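Local coordinates for protein alanine racemase, biosynthetic (Pseudomonas aeruginosa PAO1, PDB 6A2F) that belongs to the alanine racemase family of pyridoxal-phosphate enzymes, dimers whose subunits each join a TIM-barrel domain to a mainly beta C-terminal domain, at residues V120-D125 and R152-I157; A137-H142 and L181-F186; Q239-R244 and T268-Y273; T285-G290 and D319-W324. One frame throughout, in Å; residues are numbered along the deposited sequence.

Contact 1. Residues V120-D125 and R152-I157; sequences VWLKLD and RELNLI
Trp-121 lies like a slab over Asn-155, on the sheet face that also carries Lys-123 and Ile-157. CB of Asn-155 sits 3.7 Å from the centroid of the indole six-membered ring, 24° off its normal, a CH-pi contact. Nearer the rim of the same face, Asn-155 ND2 comes within 3.1 Å of Trp-121 CE2, ring and amide planes 68° apart. A nearly straight bond from Asn-155 ND2 to Glu-153 OE1 (3.0 Å) fixes the amide; Arg-75 pairs with that oxygen too, and the indole NE1 bonds Asp-97. Ile-157 CG2 then packs on Trp-121 CB (4.0 Å) and on Lys-123 CB (3.9 Å). On the opposite face Leu-154 CD1 is the bump in a notch between Val-120 CG1 and Leu-122 CG, 4.0 Å from each, under the cover of helix 135-145. Five backbone hydrogen bonds, from Val-120 N–Glu-153 O to Leu-124 N–Ile-157 O, set the parallel register. Strand 118-123, helix 135-145 and strand 151-157 form a beta-alpha-beta unit of the TIM barrel.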
loop_
_atom_site.group_PDB
_atom_site.type_symbol
_atom_site.label_atom_id
_atom_site.label_comp_id
_atom_site.label_asym_id
_atom_site.label_seq_id
_atom_site.Cartn_x
_atom_site.Cartn_y
_atom_site.Cartn_z
ATOM N N VAL A 120 -32.264 4.819 -6.630
ATOM C CA VAL A 120 -31.574 5.970 -6.069
ATOM C C VAL A 120 -31.575 5.862 -4.545
ATOM O O VAL A 120 -32.632 5.700 -3.926
ATOM C CB VAL A 120 -32.235 7.297 -6.515
ATOM C CG1 VAL A 120 -31.594 8.486 -5.814
ATOM C CG2 VAL A 120 -32.145 7.468 -8.028
ATOM N N TRP A 121 -30.383 5.928 -3.958
ATOM C CA TRP A 121 -30.212 5.938 -2.509
ATOM C C TRP A 121 -29.768 7.332 -2.086
ATOM O O TRP A 121 -28.690 7.796 -2.473
ATOM C CB TRP A 121 -29.156 4.913 -2.081
ATOM C CG TRP A 121 -29.503 3.481 -2.395
ATOM C CD1 TRP A 121 -29.508 2.887 -3.628
ATOM C CD2 TRP A 121 -29.879 2.462 -1.457
ATOM N NE1 TRP A 121 -29.871 1.565 -3.516
ATOM C CE2 TRP A 121 -30.099 1.274 -2.196
ATOM C CE3 TRP A 121 -30.053 2.434 -0.064
ATOM C CZ2 TRP A 121 -30.493 0.072 -1.588
ATOM C CZ3 TRP A 121 -30.445 1.235 0.540
ATOM C CH2 TRP A 121 -30.653 0.072 -0.223
ATOM N N LEU A 122 -30.615 8.006 -1.314
ATOM C CA LEU A 122 -30.298 9.322 -0.783
ATOM C C LEU A 122 -29.480 9.141 0.478
ATOM O O LEU A 122 -29.875 8.396 1.379
ATOM C CB LEU A 122 -31.576 10.113 -0.467
ATOM C CG LEU A 122 -32.422 10.665 -1.614
ATOM C CD1 LEU A 122 -33.726 11.238 -1.082
ATOM C CD2 LEU A 122 -31.655 11.726 -2.389
ATOM N N LYS A 123 -28.338 9.817 0.539
ATOM C CA LYS A 123 -27.441 9.665 1.673
ATOM C C LYS A 123 -27.641 10.739 2.723
ATOM O O LYS A 123 -27.476 11.929 2.460
ATOM C CB LYS A 123 -25.976 9.616 1.231
ATOM C CG LYS A 123 -25.018 9.284 2.373
ATOM C CD LYS A 123 -23.596 9.063 1.894
ATOM C CE LYS A 123 -23.468 7.778 1.095
ATOM N NZ LYS A 123 -22.064 7.583 0.646
ATOM N N LEU A 124 -27.994 10.290 3.918
ATOM C CA LEU A 124 -28.066 11.147 5.085
ATOM C C LEU A 124 -26.702 11.228 5.757
ATOM O O LEU A 124 -26.058 10.203 6.010
ATOM C CB LEU A 124 -29.096 10.596 6.077
ATOM C CG LEU A 124 -29.156 11.217 7.474
ATOM C CD1 LEU A 124 -29.743 12.622 7.428
ATOM C CD2 LEU A 124 -29.954 10.321 8.404
ATOM N N ASP A 125 -26.315 12.435 6.140
ATOM C CA ASP A 125 -25.112 12.605 6.920
ATOM C C ASP A 125 -25.687 12.653 8.328
ATOM O O ASP A 125 -26.341 13.615 8.702
ATOM C CB ASP A 125 -24.414 13.916 6.583
ATOM C CG ASP A 125 -23.273 14.231 7.532
ATOM O OD1 ASP A 125 -22.874 13.353 8.310
ATOM O OD2 ASP A 125 -22.775 15.367 7.498
ATOM N N ARG A 152 -36.361 4.756 -9.965
ATOM C CA ARG A 152 -37.149 3.554 -9.839
ATOM C C ARG A 152 -37.420 3.298 -8.363
ATOM O O ARG A 152 -38.554 3.269 -7.924
ATOM C CB ARG A 152 -36.390 2.387 -10.457
ATOM C CG ARG A 152 -37.097 1.054 -10.371
ATOM C CD ARG A 152 -36.193 -0.048 -10.885
ATOM N NE ARG A 152 -36.805 -1.358 -10.740
ATOM C CZ ARG A 152 -36.781 -2.070 -9.623
ATOM N NH1 ARG A 152 -37.367 -3.249 -9.582
ATOM N NH2 ARG A 152 -36.174 -1.599 -8.550
ATOM N N GLU A 153 -36.364 3.233 -7.578
ATOM C CA GLU A 153 -36.495 3.010 -6.158
ATOM C C GLU A 153 -35.929 4.215 -5.471
ATOM O O GLU A 153 -34.866 4.680 -5.840
ATOM C CB GLU A 153 -35.652 1.818 -5.715
ATOM C CG GLU A 153 -36.371 0.505 -5.484
ATOM C CD GLU A 153 -35.432 -0.569 -4.964
ATOM O OE1 GLU A 153 -34.278 -0.252 -4.661
ATOM O OE2 GLU A 153 -35.836 -1.734 -4.856
ATOM N N LEU A 154 -36.658 4.768 -4.520
ATOM C CA LEU A 154 -36.080 5.855 -3.741
ATOM C C LEU A 154 -35.785 5.318 -2.342
ATOM O O LEU A 154 -36.678 4.815 -1.659
ATOM C CB LEU A 154 -36.985 7.090 -3.709
ATOM C CG LEU A 154 -36.339 8.376 -3.168
ATOM C CD1 LEU A 154 -35.056 8.739 -3.913
ATOM C CD2 LEU A 154 -37.321 9.542 -3.195
ATOM N N ASN A 155 -34.520 5.408 -1.942
ATOM C CA ASN A 155 -34.020 4.716 -0.758
ATOM C C ASN A 155 -33.285 5.647 0.201
ATOM O O ASN A 155 -32.967 6.789 -0.150
ATOM C CB ASN A 155 -33.102 3.560 -1.176
ATOM C CG ASN A 155 -33.798 2.549 -2.069
ATOM O OD1 ASN A 155 -35.018 2.391 -2.022
ATOM N ND2 ASN A 155 -33.023 1.856 -2.890
ATOM N N LEU A 156 -33.029 5.159 1.414
ATOM C CA LEU A 156 -32.277 5.919 2.408
ATOM C C LEU A 156 -31.028 5.166 2.868
ATOM O O LEU A 156 -31.086 3.967 3.169
ATOM C CB LEU A 156 -33.163 6.281 3.607
ATOM C CG LEU A 156 -32.527 7.093 4.746
ATOM C CD1 LEU A 156 -32.221 8.521 4.318
ATOM C CD2 LEU A 156 -33.402 7.080 5.993
ATOM N N ILE A 157 -29.906 5.882 2.920
ATOM C CA ILE A 157 -28.635 5.315 3.373
ATOM C C ILE A 157 -27.875 6.293 4.287
ATOM O O ILE A 157 -27.864 7.507 4.052
ATOM C CB ILE A 157 -27.756 4.809 2.187
ATOM C CG1 ILE A 157 -26.567 3.977 2.695
ATOM C CG2 ILE A 157 -27.298 5.958 1.290
ATOM C CD1 ILE A 157 -25.735 3.326 1.608
#

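Contact 2. Residues A137-H142 and L181-F186; sequences ALRAWH and LLDLDF
Leu-181 opens the contact by splitting its branches: CD2 touches Arg-139 NH1 at 3.2 Å, while CD1 meets Leu-138 CD2 at 4.1 Å. The same NH1 is hydrogen-bonded to Gly-180 O, the residue before Leu-181, a bond that helps to fix the guanidinium. A type I turn then runs from Leu-181 to Leu-184 and places Asp-183 on the exposed side, its carboxylate reaching back to Arg-139. That carboxylate straddles one nitrogen of Arg-139, NH2, with OD2 at 2.6 Å in the guanidinium plane as a salt bridge and OD1 at 2.9 Å in a weak, bent bond; the two flat groups are only 10° from coplanar. The contact thus packs the loop after helix 169-179 against helix 135-145, on the outside of the TIM-barrel domain. Leu-184 lays CB over the centre of the His-142 ring, 4.1 Å from its centroid. At the ring's edge, His-142 NE2 donates in plane to Asp-185 O (2.8 Å, 170°), a carbonyl that Arg-146 also grips. Phe-186 turns its face to the edge of His-142 in a T-shaped pair, centroids 5.3 Å apart and planes at 75°, and its CZ edge takes Leu-138 CD2 at 3.8 Å.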
loop_
_atom_site.group_PDB
_atom_site.type_symbol
_atom_site.label_atom_id
_atom_site.label_comp_id
_atom_site.label_asym_id
_atom_site.label_seq_id
_atom_site.Cartn_x
_atom_site.Cartn_y
_atom_site.Cartn_z
ATOM N N ALA A 137 -32.372 19.058 3.966
ATOM C CA ALA A 137 -32.035 18.922 2.552
ATOM C C ALA A 137 -32.499 17.579 1.985
ATOM O O ALA A 137 -32.973 17.513 0.847
ATOM C CB ALA A 137 -30.540 19.119 2.334
ATOM N N LEU A 138 -32.383 16.519 2.783
ATOM C CA LEU A 138 -32.812 15.194 2.344
ATOM C C LEU A 138 -34.321 15.138 2.129
ATOM O O LEU A 138 -34.788 14.543 1.152
ATOM C CB LEU A 138 -32.352 14.096 3.309
ATOM C CG LEU A 138 -32.285 12.695 2.682
ATOM C CD1 LEU A 138 -31.085 11.928 3.204
ATOM C CD2 LEU A 138 -33.570 11.897 2.878
ATOM N N ARG A 139 -35.078 15.765 3.025
ATOM C CA ARG A 139 -36.534 15.850 2.871
ATOM C C ARG A 139 -36.869 16.592 1.576
ATOM O O ARG A 139 -37.717 16.145 0.805
ATOM C CB ARG A 139 -37.189 16.522 4.086
ATOM C CG ARG A 139 -36.754 15.928 5.419
ATOM C CD ARG A 139 -37.532 16.466 6.608
ATOM N NE ARG A 139 -38.660 15.597 6.914
ATOM C CZ ARG A 139 -38.674 14.687 7.882
ATOM N NH1 ARG A 139 -37.625 14.519 8.675
ATOM N NH2 ARG A 139 -39.751 13.947 8.060
ATOM N N ALA A 140 -36.169 17.699 1.332
ATOM C CA ALA A 140 -36.341 18.477 0.104
ATOM C C ALA A 140 -36.081 17.640 -1.149
ATOM O O ALA A 140 -36.872 17.667 -2.098
ATOM C CB ALA A 140 -35.445 19.706 0.123
ATOM N N TRP A 141 -34.980 16.887 -1.140
ATOM C CA TRP A 141 -34.631 16.020 -2.266
ATOM C C TRP A 141 -35.592 14.844 -2.417
ATOM O O TRP A 141 -35.859 14.404 -3.538
ATOM C CB TRP A 141 -33.173 15.565 -2.187
ATOM C CG TRP A 141 -32.254 16.611 -2.706
ATOM C CD1 TRP A 141 -31.613 17.572 -1.980
ATOM C CD2 TRP A 141 -31.904 16.842 -4.075
ATOM N NE1 TRP A 141 -30.873 18.379 -2.810
ATOM C CE2 TRP A 141 -31.035 17.953 -4.102
ATOM C CE3 TRP A 141 -32.236 16.213 -5.280
ATOM C CZ2 TRP A 141 -30.489 18.452 -5.288
ATOM C CZ3 TRP A 141 -31.694 16.705 -6.461
ATOM C CH2 TRP A 141 -30.829 17.817 -6.454
ATOM N N HIS A 142 -36.122 14.350 -1.298
ATOM C CA HIS A 142 -37.150 13.315 -1.348
ATOM C C HIS A 142 -38.382 13.830 -2.098
ATOM O O HIS A 142 -38.899 13.147 -2.986
ATOM C CB HIS A 142 -37.536 12.819 0.050
ATOM C CG HIS A 142 -38.544 11.711 0.030
ATOM N ND1 HIS A 142 -39.903 11.941 -0.029
ATOM C CD2 HIS A 142 -38.389 10.366 0.036
ATOM C CE1 HIS A 142 -40.541 10.783 -0.048
ATOM N NE2 HIS A 142 -39.646 9.812 -0.011
ATOM N N LEU A 181 -36.387 10.136 9.898
ATOM C CA LEU A 181 -36.768 10.312 8.500
ATOM C C LEU A 181 -37.711 9.219 8.001
ATOM O O LEU A 181 -38.182 9.273 6.865
ATOM C CB LEU A 181 -35.528 10.384 7.602
ATOM C CG LEU A 181 -34.587 11.586 7.721
ATOM C CD1 LEU A 181 -33.318 11.308 6.932
ATOM C CD2 LEU A 181 -35.244 12.875 7.249
ATOM N N LEU A 182 -38.004 8.242 8.857
ATOM C CA LEU A 182 -38.758 7.061 8.436
ATOM C C LEU A 182 -40.275 7.281 8.327
ATOM O O LEU A 182 -41.039 6.339 8.097
ATOM C CB LEU A 182 -38.401 5.843 9.303
ATOM C CG LEU A 182 -36.925 5.383 9.306
ATOM C CD1 LEU A 182 -36.795 3.975 9.878
ATOM C CD2 LEU A 182 -36.282 5.446 7.924
ATOM N N ASP A 183 -40.696 8.536 8.471
ATOM C CA ASP A 183 -42.052 8.948 8.111
ATOM C C ASP A 183 -42.179 9.099 6.588
ATOM O O ASP A 183 -43.286 9.057 6.046
ATOM C CB ASP A 183 -42.419 10.261 8.803
ATOM C CG ASP A 183 -41.421 11.368 8.517
ATOM O OD1 ASP A 183 -40.321 11.354 9.113
ATOM O OD2 ASP A 183 -41.735 12.257 7.699
ATOM N N LEU A 184 -41.039 9.273 5.914
ATOM C CA LEU A 184 -40.985 9.405 4.456
ATOM C C LEU A 184 -41.040 8.050 3.759
ATOM O O LEU A 184 -40.543 7.051 4.283
ATOM C CB LEU A 184 -39.713 10.139 4.019
ATOM C CG LEU A 184 -39.443 11.560 4.517
ATOM C CD1 LEU A 184 -38.000 11.946 4.212
ATOM C CD2 LEU A 184 -40.419 12.560 3.915
ATOM N N ASP A 185 -41.629 8.038 2.566
ATOM C CA ASP A 185 -41.775 6.821 1.772
ATOM C C ASP A 185 -40.448 6.404 1.134
ATOM O O ASP A 185 -39.983 7.014 0.164
ATOM C CB ASP A 185 -42.855 7.012 0.702
ATOM C CG ASP A 185 -43.253 5.708 0.009
ATOM O OD1 ASP A 185 -42.500 4.707 0.069
ATOM O OD2 ASP A 185 -44.335 5.693 -0.617
ATOM N N PHE A 186 -39.851 5.355 1.694
ATOM C CA PHE A 186 -38.615 4.775 1.186
ATOM C C PHE A 186 -38.835 3.310 0.823
ATOM O O PHE A 186 -39.486 2.569 1.561
ATOM C CB PHE A 186 -37.507 4.868 2.238
ATOM C CG PHE A 186 -36.886 6.230 2.364
ATOM C CD1 PHE A 186 -36.209 6.807 1.294
ATOM C CD2 PHE A 186 -36.948 6.926 3.568
ATOM C CE1 PHE A 186 -35.620 8.061 1.415
ATOM C CE2 PHE A 186 -36.361 8.178 3.695
ATOM C CZ PHE A 186 -35.692 8.745 2.618
#

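Contact 3. Residues Q239-R244 and T268-Y273; sequences QLISLR and TVSCGY. With DLY (D-lysine), chain D.
Two hydrogen bonds grip the hydroxyl of Ser-270: Gln-239 N donates to OG at 3.2 Å, and Pro-3 O is the second partner. OG gets there from the crowded position between the backbone N and carbonyl carbon (chi1 52°). Both backbone polar atoms of Gln-239 are used: Ser-270 N bonds Gln-239 O at 3.1 Å. Ser-270 is also the centre of an inverse gamma turn, closed by a weak bond from Cys-271 N to Val-269 O, where the strand ends. Two residues back, at Thr-268, the pairing slips by a residue. Ile-241 N gives Thr-268 O a straight bond (2.8 Å, 172°), while Thr-268 N bonds Ser-242 O at 2.9 Å, so two residues face one: a classic beta bulge. Beside it Ile-241 CG2 rests on Ser-270 CB at 3.9 Å, and on the face they share Leu-240 CD2 meets Val-269 CG2, also at 3.9 Å. The loop beyond carries Tyr-273, whose OH accepts a 2.6 Å bond from NZ of D-lysine, lying in the ring plane. Ser-301 and Asp-303 bind the same ligand, and Tyr-342 of the second subunit packs on Tyr-273: a D-lysine pocket at the subunit interface, beside the bulged C-terminal sheet.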
loop_
_atom_site.group_PDB
_atom_site.type_symbol
_atom_site.label_atom_id
_atom_site.label_comp_id
_atom_site.label_asym_id
_atom_site.label_seq_id
_atom_site.Cartn_x
_atom_site.Cartn_y
_atom_site.Cartn_z
ATOM N N GLN A 239 9.083 -16.400 3.388
ATOM C CA GLN A 239 10.128 -17.328 3.803
ATOM C C GLN A 239 11.330 -16.625 4.402
ATOM O O GLN A 239 11.598 -15.459 4.101
ATOM C CB GLN A 239 10.602 -18.170 2.616
ATOM C CG GLN A 239 9.944 -19.535 2.502
ATOM C CD GLN A 239 10.280 -20.226 1.196
ATOM O OE1 GLN A 239 11.439 -20.244 0.767
ATOM N NE2 GLN A 239 9.263 -20.796 0.549
ATOM N N LEU A 240 12.052 -17.352 5.251
ATOM C CA LEU A 240 13.377 -16.934 5.687
ATOM C C LEU A 240 14.335 -17.105 4.519
ATOM O O LEU A 240 14.457 -18.198 3.969
ATOM C CB LEU A 240 13.848 -17.771 6.878
ATOM C CG LEU A 240 13.138 -17.629 8.224
ATOM C CD1 LEU A 240 13.781 -18.585 9.214
ATOM C CD2 LEU A 240 13.186 -16.198 8.746
ATOM N N ILE A 241 14.990 -16.010 4.138
ATOM C CA ILE A 241 15.925 -15.991 3.006
ATOM C C ILE A 241 17.362 -15.772 3.485
ATOM O O ILE A 241 18.319 -15.861 2.699
ATOM C CB ILE A 241 15.537 -14.936 1.943
ATOM C CG1 ILE A 241 15.573 -13.515 2.535
ATOM C CG2 ILE A 241 14.169 -15.260 1.357
ATOM C CD1 ILE A 241 15.408 -12.397 1.522
ATOM N N SER A 242 17.499 -15.478 4.777
ATOM C CA SER A 242 18.803 -15.299 5.406
ATOM C C SER A 242 18.724 -15.520 6.910
ATOM O O SER A 242 17.681 -15.295 7.531
ATOM C CB SER A 242 19.361 -13.907 5.111
ATOM O OG SER A 242 20.672 -13.775 5.623
ATOM N N LEU A 243 19.839 -15.963 7.484
ATOM C CA LEU A 243 19.950 -16.174 8.919
ATOM C C LEU A 243 21.359 -15.800 9.372
ATOM O O LEU A 243 22.346 -16.232 8.770
ATOM C CB LEU A 243 19.613 -17.625 9.256
ATOM C CG LEU A 243 19.360 -18.086 10.695
ATOM C CD1 LEU A 243 18.665 -17.036 11.551
ATOM C CD2 LEU A 243 18.539 -19.363 10.650
ATOM N N ARG A 244 21.439 -14.976 10.418
ATOM C CA ARG A 244 22.702 -14.396 10.887
ATOM C C ARG A 244 22.887 -14.492 12.396
ATOM O O ARG A 244 21.918 -14.522 13.158
ATOM C CB ARG A 244 22.799 -12.915 10.505
ATOM C CG ARG A 244 23.227 -12.636 9.079
ATOM C CD ARG A 244 23.960 -11.305 8.988
ATOM N NE ARG A 244 25.418 -11.463 8.906
ATOM C CZ ARG A 244 26.270 -11.325 9.925
ATOM N NH1 ARG A 244 25.836 -11.020 11.142
ATOM N NH2 ARG A 244 27.573 -11.488 9.725
ATOM N N THR A 268 16.123 -12.909 7.975
ATOM C CA THR A 268 15.542 -11.966 7.019
ATOM C C THR A 268 14.407 -12.628 6.231
ATOM O O THR A 268 14.531 -13.770 5.786
ATOM C CB THR A 268 16.619 -11.395 6.068
ATOM O OG1 THR A 268 17.691 -10.849 6.846
ATOM C CG2 THR A 268 16.050 -10.293 5.162
ATOM N N VAL A 269 13.306 -11.897 6.073
ATOM C CA VAL A 269 12.086 -12.413 5.454
ATOM C C VAL A 269 11.787 -11.709 4.128
ATOM O O VAL A 269 12.022 -10.502 3.979
ATOM C CB VAL A 269 10.884 -12.289 6.420
ATOM C CG1 VAL A 269 9.583 -12.724 5.758
ATOM C CG2 VAL A 269 11.132 -13.103 7.680
ATOM N N SER A 270 11.261 -12.479 3.175
ATOM C CA SER A 270 10.942 -11.995 1.834
ATOM C C SER A 270 9.610 -11.240 1.779
ATOM O O SER A 270 8.688 -11.616 1.038
ATOM C CB SER A 270 10.938 -13.168 0.853
ATOM O OG SER A 270 10.114 -14.218 1.334
ATOM N N CYS A 271 9.517 -10.175 2.571
ATOM C CA CYS A 271 8.340 -9.304 2.605
ATOM C C CYS A 271 8.744 -7.939 3.134
ATOM O O CYS A 271 9.456 -7.849 4.127
ATOM C CB CYS A 271 7.230 -9.898 3.481
ATOM S SG CYS A 271 5.704 -8.919 3.508
ATOM N N GLY A 272 8.292 -6.884 2.466
ATOM C CA GLY A 272 8.599 -5.515 2.877
ATOM C C GLY A 272 7.460 -4.561 2.603
ATOM O O GLY A 272 6.386 -4.980 2.163
ATOM N N TYR A 273 7.688 -3.270 2.841
ATOM C CA TYR A 273 6.599 -2.288 2.754
ATOM C C TYR A 273 6.015 -2.084 1.352
ATOM O O TYR A 273 4.870 -1.655 1.221
ATOM C CB TYR A 273 6.937 -0.952 3.442
ATOM C CG TYR A 273 8.144 -0.202 2.923
ATOM C CD1 TYR A 273 8.108 0.472 1.701
ATOM C CD2 TYR A 273 9.316 -0.131 3.678
ATOM C CE1 TYR A 273 9.216 1.167 1.236
ATOM C CE2 TYR A 273 10.425 0.571 3.224
ATOM C CZ TYR A 273 10.369 1.214 2.004
ATOM O OH TYR A 273 11.472 1.902 1.553
HETATM N N DLY D . 17.365 -3.194 1.880
HETATM C CA DLY D . 16.485 -2.578 0.838
HETATM C C DLY D . 15.443 -3.556 0.353
HETATM O O DLY D . 15.436 -3.948 -0.814
HETATM C CB DLY D . 15.807 -1.346 1.430
HETATM C CG DLY D . 15.623 -0.208 0.430
HETATM C CD DLY D . 14.382 0.610 0.761
HETATM C CE DLY D . 14.654 1.660 1.832
HETATM N NZ DLY D . 13.696 1.480 2.902
HETATM O OXT DLY D . 14.560 -4.001 1.089
#

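Contact 4. Residues T285-G290 and D319-W324; sequences TPVLVG and DPVELW
Val-287 CG2 meets three groups: it presses to 3.4 Å from Glu-322 O and 3.6 Å from Leu-323 CD1, with Val-321 CG1 close by. Leu-323 starts away from the partner strand, and its end comes back to lie beside the valine. The first torsion of Val-287, at 93°, well off a staggered value, accompanies these close contacts. Next comes the hydrogen-bonded antiparallel pair Leu-288 and Glu-322, each N bonded to the other's O; the bond from Glu-322 N to Leu-288 O is 2.9 Å and arrives in the carbonyl plane on a lone pair. Their side chains run alongside each other, Leu-288 CB to Glu-322 CB 3.8 Å, and OE1 of Glu-322 accepts hydrogen bonds from Gly-327 N and Leu-328 N. Strand 286-289 thus pairs with strand 320-322, which in turn lies against strand 234-246 in the mixed sheet of the C-terminal domain. Packing slackens toward the far end: Val-289 CG2 and Val-321 CG2 are 4.3 Å apart, though Leu-240 fills in against both valines. At the exposed edge Gly-290 and Pro-320 share one dead-straight bond, Gly-290 N to Pro-320 O, 3.0 Å. At the other end, where the chain turns a corner at Leu-323, direct pairing stops and a water bridges the two segments, donating to Pro-286 O at 2.7 Å and to Leu-323 O at 3.0 Å.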
loop_
_atom_site.group_PDB
_atom_site.type_symbol
_atom_site.label_atom_id
_atom_site.label_comp_id
_atom_site.label_asym_id
_atom_site.label_seq_id
_atom_site.Cartn_x
_atom_site.Cartn_y
_atom_site.Cartn_z
ATOM N N THR A 285 6.340 -6.516 16.970
ATOM C CA THR A 285 5.268 -6.889 16.050
ATOM C C THR A 285 5.364 -8.399 15.810
ATOM O O THR A 285 6.434 -8.905 15.466
ATOM C CB THR A 285 5.366 -6.115 14.720
ATOM O OG1 THR A 285 5.246 -4.714 14.976
ATOM C CG2 THR A 285 4.270 -6.535 13.760
ATOM N N PRO A 286 4.253 -9.124 16.020
ATOM C CA PRO A 286 4.287 -10.584 15.962
ATOM C C PRO A 286 4.414 -11.150 14.547
ATOM O O PRO A 286 3.944 -10.539 13.570
ATOM C CB PRO A 286 2.941 -10.987 16.572
ATOM C CG PRO A 286 2.043 -9.833 16.280
ATOM C CD PRO A 286 2.920 -8.618 16.399
ATOM N N VAL A 287 5.054 -12.315 14.461
ATOM C CA VAL A 287 5.167 -13.072 13.221
ATOM C C VAL A 287 5.222 -14.573 13.548
ATOM O O VAL A 287 5.539 -14.955 14.681
ATOM C CB VAL A 287 6.395 -12.613 12.399
ATOM C CG1 VAL A 287 7.625 -13.458 12.709
ATOM C CG2 VAL A 287 6.082 -12.637 10.915
ATOM N N LEU A 288 4.893 -15.418 12.575
ATOM C CA LEU A 288 5.059 -16.862 12.742
ATOM C C LEU A 288 6.202 -17.398 11.884
ATOM O O LEU A 288 6.268 -17.128 10.685
ATOM C CB LEU A 288 3.766 -17.622 12.426
ATOM C CG LEU A 288 2.515 -17.427 13.288
ATOM C CD1 LEU A 288 1.520 -18.543 13.002
ATOM C CD2 LEU A 288 2.833 -17.377 14.778
ATOM N N VAL A 289 7.104 -18.147 12.513
ATOM C CA VAL A 289 8.183 -18.836 11.805
ATOM C C VAL A 289 8.030 -20.330 12.067
ATOM O O VAL A 289 8.166 -20.787 13.204
ATOM C CB VAL A 289 9.583 -18.338 12.242
ATOM C CG1 VAL A 289 10.681 -19.027 11.439
ATOM C CG2 VAL A 289 9.690 -16.822 12.097
ATOM N N GLY A 290 7.725 -21.082 11.014
ATOM C CA GLY A 290 7.433 -22.510 11.137
ATOM C C GLY A 290 6.235 -22.780 12.028
ATOM O O GLY A 290 6.196 -23.782 12.748
ATOM N N ASP A 319 12.386 -21.777 5.722
ATOM C CA ASP A 319 11.203 -21.978 6.571
ATOM C C ASP A 319 10.084 -20.982 6.254
ATOM O O ASP A 319 10.354 -19.812 5.980
ATOM C CB ASP A 319 11.577 -21.890 8.056
ATOM C CG ASP A 319 12.303 -23.144 8.568
ATOM O OD1 ASP A 319 12.547 -24.089 7.783
ATOM O OD2 ASP A 319 12.634 -23.172 9.776
ATOM N N PRO A 320 8.821 -21.447 6.283
ATOM C CA PRO A 320 7.687 -20.571 5.988
ATOM C C PRO A 320 7.476 -19.515 7.068
ATOM O O PRO A 320 7.633 -19.800 8.257
ATOM C CB PRO A 320 6.498 -21.535 5.945
ATOM C CG PRO A 320 6.917 -22.698 6.783
ATOM C CD PRO A 320 8.392 -22.834 6.552
ATOM N N VAL A 321 7.132 -18.301 6.649
ATOM C CA VAL A 321 6.851 -17.214 7.577
ATOM C C VAL A 321 5.438 -16.694 7.334
ATOM O O VAL A 321 5.141 -16.194 6.249
ATOM C CB VAL A 321 7.875 -16.059 7.438
ATOM C CG1 VAL A 321 7.453 -14.847 8.260
ATOM C CG2 VAL A 321 9.265 -16.514 7.857
ATOM N N GLU A 322 4.570 -16.826 8.335
ATOM C CA GLU A 322 3.225 -16.248 8.256
ATOM C C GLU A 322 3.208 -14.814 8.793
ATOM O O GLU A 322 3.435 -14.584 9.985
ATOM C CB GLU A 322 2.192 -17.115 8.989
ATOM C CG GLU A 322 0.764 -16.613 8.823
ATOM C CD GLU A 322 -0.284 -17.555 9.388
ATOM O OE1 GLU A 322 -1.203 -17.072 10.085
ATOM O OE2 GLU A 322 -0.198 -18.776 9.138
ATOM N N LEU A 323 2.958 -13.854 7.902
ATOM C CA LEU A 323 2.826 -12.454 8.300
ATOM C C LEU A 323 1.439 -12.219 8.885
ATOM O O LEU A 323 1.285 -11.464 9.844
ATOM C CB LEU A 323 3.090 -11.497 7.126
ATOM C CG LEU A 323 4.498 -11.267 6.552
ATOM C CD1 LEU A 323 5.585 -11.178 7.618
ATOM C CD2 LEU A 323 4.857 -12.311 5.505
ATOM N N TRP A 324 0.439 -12.852 8.275
ATOM C CA TRP A 324 -0.905 -12.975 8.852
ATOM C C TRP A 324 -1.720 -14.039 8.131
ATOM O O TRP A 324 -1.416 -14.387 6.993
ATOM C CB TRP A 324 -1.659 -11.639 8.883
ATOM C CG TRP A 324 -1.851 -10.944 7.557
ATOM C CD1 TRP A 324 -2.739 -11.274 6.566
ATOM C CD2 TRP A 324 -1.169 -9.767 7.108
ATOM N NE1 TRP A 324 -2.636 -10.384 5.522
ATOM C CE2 TRP A 324 -1.681 -9.450 5.827
ATOM C CE3 TRP A 324 -0.171 -8.954 7.662
ATOM C CZ2 TRP A 324 -1.228 -8.352 5.090
ATOM C CZ3 TRP A 324 0.284 -7.859 6.923
ATOM C CH2 TRP A 324 -0.249 -7.569 5.651
HETATM O O HOH W 1 3.719 -10.029 10.928
#

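The four contacts form two pairs, one in each domain. Contacts 1 and 2, centres 9 Å apart, share a core: Phe-186 packs on the backbone of Asn-155, and Leu-154 CD2 touches His-142 CD2 at 3.5 Å. Contacts 3 and 4, centres 10 Å apart, join through strands 234-246 and 320-322, where Leu-240 N and Asp-319 O make a probable hydrogen bond of 3.1 Å. Within one chain the centres of contacts 1 and 3 are about 49 Å apart, yet the dimer brings them together: Asp-125 forms a salt bridge with Arg-244 of the second subunit. Tyr-273 of contact 3 binds one D-lysine; the Lys-123 side chain of contact 1 lies about 8 Å from another.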